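Local atomic coordinates of glutamate ABC superfamily ATP binding cassette transporter, binding protein (Enterococcus faecium DO, PDB entry 5EYF), a protein that binds glutamate and, as a family 3 solute-binding protein, probably delivers it to an ABC transporter for uptake. Residues Ile17-Gly29 / Val38-Thr50. Residues are numbered along the deposited sequence; the frame is centred on the assembly and turned at random.
Sequences IIWGVKYDTRLFG and VQGFDVDIAKAIT. With GLU (glutamic acid), chain E.
Strand 17-21 and helix 41-50 run nearly antiparallel, their axes 9.4 Å apart at 166°, and Trp-19 bridges them. The CB of Ala-46 sits over the face of the five-membered ring of Trp-19, 3.6 Å from the centroid, in a CH-pi contact, while CG2 of Ile-17 lies against the opposite face. At the ring's edge, Trp-19 NE1 gives a bent hydrogen bond to Thr-50 OG1 (2.9 Å, 146°). That hydroxyl in turn donates a hydrogen bond to Ala-46 O, 2.8 Å from Thr-50 OG1, which, with Ala-46 and Ile-17 on the two faces, helps fix the indole's rotation. Ile-49 CG2 packs against CH2 of Trp-19.

At the helix start, with Gly-40 at the N-cap, its CA 4.0 Å from that of Phe-28, Phe-41 N donates to Leu-27 O (2.8 Å), whereas Phe-28 O receives weak bonds from the amides of Asp-42 and Val-43. With CG anti to its carbonyl carbon, Asp-42 brings its carboxylate beside the Phe-28 ring, planes 51° apart; a water links OD2 to Lys-22 N, and Tyr-102 OH and Thr-85 N hold OD1 and OD2. Lys-22 NZ, also bonded to Ser-67, reaches OE1 of the bound glutamate at 2.9 Å.

Strand 16-21, helix 41-54 and parallel strand 59-64 form a beta-alpha-beta unit, as in type II periplasmic binding proteins; helices 209-225 and 227-235 also touch helix 41-54.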
ATOM      1  N   ILE B  17     -21.143  19.567  -1.312  1.00 23.78           N
ATOM      2  CA  ILE B  17     -19.743  19.392  -1.676  1.00 22.78           C
ATOM      3  C   ILE B  17     -19.691  18.910  -3.119  1.00 21.50           C
ATOM      4  O   ILE B  17     -20.476  18.043  -3.517  1.00 23.17           O
ATOM      5  CB  ILE B  17     -19.019  18.400  -0.753  1.00 22.90           C
ATOM      6  CG1 ILE B  17     -19.053  18.915   0.682  1.00 25.59           C
ATOM      7  CG2 ILE B  17     -17.564  18.150  -1.258  1.00 22.31           C
ATOM      8  CD1 ILE B  17     -18.471  17.931   1.634  1.00 25.96           C
ATOM      9  N   ILE B  18     -18.787  19.494  -3.909  1.00 21.80           N
ATOM     10  CA  ILE B  18     -18.651  19.202  -5.332  1.00 22.12           C
ATOM     11  C   ILE B  18     -17.401  18.355  -5.533  1.00 20.58           C
ATOM     12  O   ILE B  18     -16.285  18.801  -5.242  1.00 22.16           O
ATOM     13  CB  ILE B  18     -18.557  20.486  -6.161  1.00 23.51           C
ATOM     14  CG1 ILE B  18     -19.752  21.406  -5.873  1.00 25.24           C
ATOM     15  CG2 ILE B  18     -18.484  20.137  -7.639  1.00 24.09           C
ATOM     16  CD1 ILE B  18     -19.715  22.690  -6.636  1.00 28.55           C
ATOM     17  N   TRP B  19     -17.587  17.152  -6.051  1.00 19.24           N
ATOM     18  CA  TRP B  19     -16.524  16.159  -6.132  1.00 19.11           C
ATOM     19  C   TRP B  19     -16.164  15.919  -7.583  1.00 19.39           C
ATOM     20  O   TRP B  19     -17.053  15.718  -8.416  1.00 20.14           O
ATOM     21  CB  TRP B  19     -16.925  14.817  -5.522  1.00 20.02           C
ATOM     22  CG  TRP B  19     -17.232  14.845  -4.081  1.00 19.89           C
ATOM     23  CD1 TRP B  19     -18.427  15.143  -3.511  1.00 20.46           C
ATOM     24  CD2 TRP B  19     -16.334  14.523  -3.009  1.00 18.26           C
ATOM     25  NE1 TRP B  19     -18.338  15.030  -2.136  1.00 20.76           N
ATOM     26  CE2 TRP B  19     -17.063  14.643  -1.804  1.00 19.04           C
ATOM     27  CE3 TRP B  19     -14.994  14.134  -2.952  1.00 18.08           C
ATOM     28  CZ2 TRP B  19     -16.491  14.431  -0.554  1.00 20.03           C
ATOM     29  CZ3 TRP B  19     -14.429  13.876  -1.710  1.00 19.05           C
ATOM     30  CH2 TRP B  19     -15.171  14.042  -0.521  1.00 19.18           C
ATOM     31  N   GLY B  20     -14.867  15.942  -7.879  1.00 19.76           N
ATOM     32  CA  GLY B  20     -14.372  15.525  -9.168  1.00 19.53           C
ATOM     33  C   GLY B  20     -14.095  14.036  -9.221  1.00 19.53           C
ATOM     34  O   GLY B  20     -13.273  13.522  -8.450  1.00 20.16           O
ATOM     35  N   VAL B  21     -14.779  13.317 -10.114  1.00 19.54           N
ATOM     36  CA  VAL B  21     -14.699  11.862 -10.202  1.00 19.74           C
ATOM     37  C   VAL B  21     -14.490  11.464 -11.647  1.00 20.67           C
ATOM     38  O   VAL B  21     -14.846  12.203 -12.568  1.00 20.43           O
ATOM     39  CB  VAL B  21     -15.977  11.168  -9.644  1.00 18.99           C
ATOM     40  CG1 VAL B  21     -16.143  11.410  -8.138  1.00 19.39           C
ATOM     41  CG2 VAL B  21     -17.243  11.629 -10.417  1.00 19.32           C
ATOM     42  N   LYS B  22     -13.914  10.274 -11.840  1.00 21.08           N
ATOM     43  CA  LYS B  22     -13.875   9.690 -13.166  1.00 21.90           C
ATOM     44  C   LYS B  22     -15.284   9.341 -13.621  1.00 23.03           C
ATOM     45  O   LYS B  22     -16.162   9.019 -12.806  1.00 22.11           O
ATOM     46  CB  LYS B  22     -12.992   8.438 -13.186  1.00 21.51           C
ATOM     47  CG  LYS B  22     -11.544   8.658 -12.692  1.00 21.81           C
ATOM     48  CD  LYS B  22     -10.867   9.827 -13.390  1.00 22.28           C
ATOM     49  CE  LYS B  22      -9.350   9.882 -13.128  1.00 23.11           C
ATOM     50  NZ  LYS B  22      -8.539   8.860 -13.857  1.00 24.34           N
ATOM     51  N   TYR B  23     -15.498   9.409 -14.940  1.00 23.43           N
ATOM     52  CA  TYR B  23     -16.739   8.933 -15.542  1.00 25.25           C
ATOM     53  C   TYR B  23     -16.541   7.664 -16.354  1.00 26.43           C
ATOM     54  O   TYR B  23     -17.520   7.125 -16.890  1.00 28.74           O
ATOM     55  CB  TYR B  23     -17.380  10.004 -16.451  1.00 26.24           C
ATOM     56  CG  TYR B  23     -18.215  11.067 -15.744  1.00 28.88           C
ATOM     57  CD1 TYR B  23     -18.008  11.394 -14.409  1.00 29.74           C
ATOM     58  CD2 TYR B  23     -19.221  11.741 -16.426  1.00 29.41           C
ATOM     59  CE1 TYR B  23     -18.777  12.381 -13.767  1.00 30.61           C
ATOM     60  CE2 TYR B  23     -19.993  12.716 -15.796  1.00 31.24           C
ATOM     61  CZ  TYR B  23     -19.770  13.037 -14.480  1.00 31.77           C
ATOM     62  OH  TYR B  23     -20.563  14.015 -13.901  1.00 33.99           O
ATOM     63  N   ASP B  24     -15.308   7.172 -16.461  1.00 26.82           N
ATOM     64  CA  ASP B  24     -14.974   6.097 -17.380  1.00 27.68           C
ATOM     65  C   ASP B  24     -14.289   4.929 -16.686  1.00 26.69           C
ATOM     66  O   ASP B  24     -13.727   4.059 -17.364  1.00 27.46           O
ATOM     67  CB  ASP B  24     -14.077   6.621 -18.515  1.00 28.67           C
ATOM     68  CG  ASP B  24     -12.625   6.854 -18.057  1.00 30.20           C
ATOM     69  OD1 ASP B  24     -12.390   7.221 -16.864  1.00 29.87           O
ATOM     70  OD2 ASP B  24     -11.730   6.661 -18.907  1.00 32.00           O
ATOM     71  N   THR B  25     -14.287   4.882 -15.363  1.00 24.65           N
ATOM     72  CA  THR B  25     -13.474   3.887 -14.663  1.00 23.42           C
ATOM     73  C   THR B  25     -14.406   2.947 -13.901  1.00 24.18           C
ATOM     74  O   THR B  25     -14.842   3.270 -12.793  1.00 23.38           O
ATOM     75  CB  THR B  25     -12.499   4.584 -13.714  1.00 22.82           C
ATOM     76  OG1 THR B  25     -11.672   5.496 -14.466  1.00 21.91           O
ATOM     77  CG2 THR B  25     -11.621   3.550 -13.004  1.00 23.45           C
ATOM     78  N   ARG B  26     -14.711   1.789 -14.492  0.61 26.64           N
ATOM     79  CA  ARG B  26     -15.612   0.847 -13.830  0.61 28.21           C
ATOM     80  C   ARG B  26     -15.046   0.442 -12.476  0.61 27.91           C
ATOM     81  O   ARG B  26     -13.847   0.185 -12.347  0.61 28.06           O
ATOM     82  CB  ARG B  26     -15.841  -0.405 -14.679  0.61 30.78           C
ATOM     83  CG  ARG B  26     -17.034  -1.242 -14.195  0.61 34.77           C
ATOM     84  CD  ARG B  26     -17.277  -2.515 -15.023  0.61 39.00           C
ATOM     85  NE  ARG B  26     -16.462  -3.625 -14.536  0.61 42.60           N
ATOM     86  CZ  ARG B  26     -16.840  -4.483 -13.591  0.61 44.75           C
ATOM     87  NH1 ARG B  26     -16.014  -5.442 -13.199  0.61 45.28           N
ATOM     88  NH2 ARG B  26     -18.038  -4.386 -13.034  0.61 45.55           N
ATOM     89  N   LEU B  27     -15.937   0.370 -11.483  1.00 26.31           N
ATOM     90  CA  LEU B  27     -15.688   0.047 -10.065  1.00 22.34           C
ATOM     91  C   LEU B  27     -15.330   1.279  -9.242  1.00 20.33           C
ATOM     92  O   LEU B  27     -15.388   1.220  -8.002  1.00 20.51           O
ATOM     93  CB  LEU B  27     -14.621  -1.040  -9.848  1.00 24.09           C
ATOM     94  CG  LEU B  27     -14.853  -2.346 -10.618  1.00 26.69           C
ATOM     95  CD1 LEU B  27     -13.743  -3.364 -10.307  1.00 27.52           C
ATOM     96  CD2 LEU B  27     -16.227  -2.885 -10.259  1.00 27.11           C
ATOM     97  N   PHE B  28     -14.950   2.386  -9.894  1.00 19.79           N
ATOM     98  CA  PHE B  28     -14.558   3.590  -9.159  1.00 18.50           C
ATOM     99  C   PHE B  28     -15.427   4.795  -9.485  1.00 19.46           C
ATOM    100  O   PHE B  28     -15.993   5.399  -8.569  1.00 19.64           O
ATOM    101  CB  PHE B  28     -13.080   3.915  -9.393  1.00 18.34           C
ATOM    102  CG  PHE B  28     -12.170   2.955  -8.718  1.00 19.17           C
ATOM    103  CD1 PHE B  28     -11.856   3.115  -7.369  1.00 19.71           C
ATOM    104  CD2 PHE B  28     -11.686   1.854  -9.403  1.00 20.26           C
ATOM    105  CE1 PHE B  28     -11.016   2.203  -6.728  1.00 19.44           C
ATOM    106  CE2 PHE B  28     -10.852   0.942  -8.769  1.00 19.24           C
ATOM    107  CZ  PHE B  28     -10.521   1.132  -7.418  1.00 20.73           C
ATOM    108  N   GLY B  29     -15.535   5.171 -10.757  1.00 21.08           N
ATOM    109  CA  GLY B  29     -16.399   6.259 -11.161  1.00 22.92           C
ATOM    110  C   GLY B  29     -16.725   6.029 -12.605  1.00 25.08           C
ATOM    111  O   GLY B  29     -15.872   6.236 -13.469  1.00 25.06           O
ATOM    112  N   VAL B  38     -23.470   8.732 -12.011  1.00 30.34           N
ATOM    113  CA  VAL B  38     -22.153   8.118 -11.907  1.00 28.07           C
ATOM    114  C   VAL B  38     -22.146   7.184 -10.705  1.00 26.45           C
ATOM    115  O   VAL B  38     -22.793   7.454  -9.689  1.00 25.15           O
ATOM    116  CB  VAL B  38     -21.057   9.199 -11.825  1.00 28.75           C
ATOM    117  CG1 VAL B  38     -21.195  10.028 -10.549  1.00 29.56           C
ATOM    118  CG2 VAL B  38     -19.672   8.569 -11.939  1.00 28.16           C
ATOM    119  N   GLN B  39     -21.429   6.064 -10.839  1.00 25.83           N
ATOM    120  CA  GLN B  39     -21.408   5.000  -9.839  1.00 24.80           C
ATOM    121  C   GLN B  39     -19.992   4.479  -9.642  1.00 23.11           C
ATOM    122  O   GLN B  39     -19.166   4.533 -10.555  1.00 24.25           O
ATOM    123  CB  GLN B  39     -22.305   3.831 -10.259  1.00 27.08           C
ATOM    124  CG  GLN B  39     -23.758   4.204 -10.469  1.00 33.55           C
ATOM    125  CD  GLN B  39     -24.568   3.022 -10.925  1.00 38.10           C
ATOM    126  OE1 GLN B  39     -24.170   2.307 -11.842  1.00 39.53           O
ATOM    127  NE2 GLN B  39     -25.697   2.782 -10.265  1.00 40.68           N
ATOM    128  N   GLY B  40     -19.724   3.960  -8.454  1.00 21.89           N
ATOM    129  CA  GLY B  40     -18.435   3.343  -8.168  1.00 19.85           C
ATOM    130  C   GLY B  40     -18.013   3.552  -6.729  1.00 17.97           C
ATOM    131  O   GLY B  40     -18.646   4.251  -5.959  1.00 18.85           O
ATOM    132  N   PHE B  41     -16.907   2.897  -6.379  1.00 16.76           N
ATOM    133  CA  PHE B  41     -16.339   3.018  -5.041  1.00 16.90           C
ATOM    134  C   PHE B  41     -16.003   4.466  -4.701  1.00 16.09           C
ATOM    135  O   PHE B  41     -16.272   4.924  -3.587  1.00 15.67           O
ATOM    136  CB  PHE B  41     -15.089   2.127  -4.957  1.00 16.91           C
ATOM    137  CG  PHE B  41     -14.349   2.180  -3.653  1.00 14.82           C
ATOM    138  CD1 PHE B  41     -14.830   1.484  -2.545  1.00 15.88           C
ATOM    139  CD2 PHE B  41     -13.139   2.864  -3.542  1.00 15.15           C
ATOM    140  CE1 PHE B  41     -14.149   1.503  -1.343  1.00 14.78           C
ATOM    141  CE2 PHE B  41     -12.438   2.870  -2.351  1.00 14.59           C
ATOM    142  CZ  PHE B  41     -12.934   2.193  -1.245  1.00 14.02           C
ATOM    143  N   ASP B  42     -15.314   5.176  -5.608  1.00 16.15           N
ATOM    144  CA  ASP B  42     -14.974   6.574  -5.326  1.00 15.76           C
ATOM    145  C   ASP B  42     -16.236   7.406  -5.109  1.00 16.11           C
ATOM    146  O   ASP B  42     -16.280   8.257  -4.214  1.00 16.38           O
ATOM    147  CB  ASP B  42     -14.182   7.209  -6.481  1.00 16.20           C
ATOM    148  CG  ASP B  42     -12.726   6.798  -6.534  1.00 15.88           C
ATOM    149  OD1 ASP B  42     -12.160   6.314  -5.517  1.00 16.88           O
ATOM    150  OD2 ASP B  42     -12.144   7.005  -7.645  1.00 16.84           O
ATOM    151  N   VAL B  43     -17.258   7.194  -5.955  1.00 17.43           N
ATOM    152  CA  VAL B  43     -18.537   7.890  -5.805  1.00 18.33           C
ATOM    153  C   VAL B  43     -19.158   7.588  -4.441  1.00 17.53           C
ATOM    154  O   VAL B  43     -19.664   8.491  -3.753  1.00 17.85           O
ATOM    155  CB  VAL B  43     -19.483   7.503  -6.956  1.00 18.87           C
ATOM    156  CG1 VAL B  43     -20.903   8.045  -6.701  1.00 18.78           C
ATOM    157  CG2 VAL B  43     -18.942   8.034  -8.268  1.00 21.57           C
ATOM    158  N   ASP B  44     -19.152   6.317  -4.034  1.00 17.80           N
ATOM    159  CA  ASP B  44     -19.796   5.971  -2.758  1.00 17.60           C
ATOM    160  C   ASP B  44     -19.032   6.523  -1.559  1.00 16.75           C
ATOM    161  O   ASP B  44     -19.637   6.936  -0.555  1.00 17.49           O
ATOM    162  CB  ASP B  44     -19.956   4.457  -2.635  1.00 17.77           C
ATOM    163  CG  ASP B  44     -21.124   3.925  -3.468  1.00 18.51           C
ATOM    164  OD1 ASP B  44     -21.862   4.737  -4.088  1.00 20.49           O
ATOM    165  OD2 ASP B  44     -21.309   2.693  -3.498  1.00 20.66           O
ATOM    166  N   ILE B  45     -17.705   6.484  -1.619  1.00 15.17           N
ATOM    167  CA  ILE B  45     -16.905   7.115  -0.572  1.00 16.08           C
ATOM    168  C   ILE B  45     -17.220   8.610  -0.494  1.00 15.01           C
ATOM    169  O   ILE B  45     -17.366   9.177   0.599  1.00 15.95           O
ATOM    170  CB  ILE B  45     -15.401   6.842  -0.812  1.00 14.53           C
ATOM    171  CG1 ILE B  45     -15.048   5.323  -0.625  1.00 15.25           C
ATOM    172  CG2 ILE B  45     -14.539   7.672   0.099  1.00 15.38           C
ATOM    173  CD1 ILE B  45     -15.080   4.852   0.830  1.00 14.84           C
ATOM    174  N   ALA B  46     -17.295   9.289  -1.653  1.00 15.71           N
ATOM    175  CA  ALA B  46     -17.632  10.716  -1.670  1.00 16.13           C
ATOM    176  C   ALA B  46     -18.973  10.987  -0.999  1.00 16.96           C
ATOM    177  O   ALA B  46     -19.107  11.934  -0.214  1.00 17.87           O
ATOM    178  CB  ALA B  46     -17.676  11.213  -3.113  1.00 17.44           C
ATOM    179  N   LYS B  47     -19.993  10.197  -1.339  1.00 18.05           N
ATOM    180  CA  LYS B  47     -21.312  10.405  -0.732  1.00 18.52           C
ATOM    181  C   LYS B  47     -21.253  10.205   0.778  1.00 18.09           C
ATOM    182  O   LYS B  47     -21.833  10.993   1.540  1.00 18.86           O
ATOM    183  CB  LYS B  47     -22.335   9.463  -1.366  1.00 19.19           C
ATOM    184  CG  LYS B  47     -22.615   9.765  -2.829  1.00 21.13           C
ATOM    185  CD  LYS B  47     -23.533   8.737  -3.421  1.00 23.12           C
ATOM    186  CE  LYS B  47     -23.944   9.133  -4.808  1.00 25.15           C
ATOM    187  NZ  LYS B  47     -25.077   8.286  -5.298  1.00 27.02           N
ATOM    188  N   ALA B  48     -20.559   9.159   1.229  1.00 17.30           N
ATOM    189  CA  ALA B  48     -20.481   8.895   2.661  1.00 16.78           C
ATOM    190  C   ALA B  48     -19.738  10.010   3.396  1.00 16.17           C
ATOM    191  O   ALA B  48     -20.125  10.400   4.507  1.00 16.40           O
ATOM    192  CB  ALA B  48     -19.805   7.542   2.893  1.00 16.65           C
ATOM    193  N   ILE B  49     -18.671  10.547   2.796  1.00 15.45           N
ATOM    194  CA  ILE B  49     -17.940  11.630   3.434  1.00 14.97           C
ATOM    195  C   ILE B  49     -18.818  12.854   3.540  1.00 16.41           C
ATOM    196  O   ILE B  49     -18.842  13.533   4.574  1.00 17.72           O
ATOM    197  CB  ILE B  49     -16.663  11.947   2.638  1.00 14.59           C
ATOM    198  CG1 ILE B  49     -15.673  10.803   2.813  1.00 13.94           C
ATOM    199  CG2 ILE B  49     -16.053  13.273   3.101  1.00 16.71           C
ATOM    200  CD1 ILE B  49     -14.467  10.932   1.893  1.00 14.39           C
ATOM    201  N   THR B  50     -19.537  13.160   2.465  1.00 16.78           N
ATOM    202  CA  THR B  50     -20.408  14.319   2.480  1.00 18.64           C
ATOM    203  C   THR B  50     -21.442  14.227   3.593  1.00 19.59           C
ATOM    204  O   THR B  50     -21.730  15.225   4.272  1.00 21.00           O
ATOM    205  CB  THR B  50     -21.091  14.456   1.124  1.00 18.55           C
ATOM    206  OG1 THR B  50     -20.080  14.525   0.111  1.00 20.06           O
ATOM    207  CG2 THR B  50     -21.871  15.778   1.093  1.00 19.30           C
TER
HETATM  208  N   GLU E 301      -3.589   5.842  -9.744  1.00 19.56           N
HETATM  209  CA  GLU E 301      -2.730   6.237 -10.871  1.00 20.28           C
HETATM  210  C   GLU E 301      -2.517   7.744 -10.873  1.00 21.40           C
HETATM  211  O   GLU E 301      -3.058   8.468 -10.027  1.00 19.80           O
HETATM  212  CB  GLU E 301      -3.310   5.773 -12.222  1.00 21.92           C
HETATM  213  CG  GLU E 301      -4.801   6.053 -12.414  1.00 22.94           C
HETATM  214  CD  GLU E 301      -5.143   7.519 -12.663  1.00 24.08           C
HETATM  215  OE1 GLU E 301      -6.260   7.910 -12.309  1.00 23.07           O
HETATM  216  OE2 GLU E 301      -4.349   8.265 -13.283  1.00 25.23           O
HETATM  217  OXT GLU E 301      -1.772   8.279 -11.719  1.00 25.38           O
HETATM  218  O   HOH W   1     -13.662   8.486  -9.509  1.00 17.14           O
HETATM  219  O   HOH W   2     -18.410   1.718 -11.568  1.00 28.86           O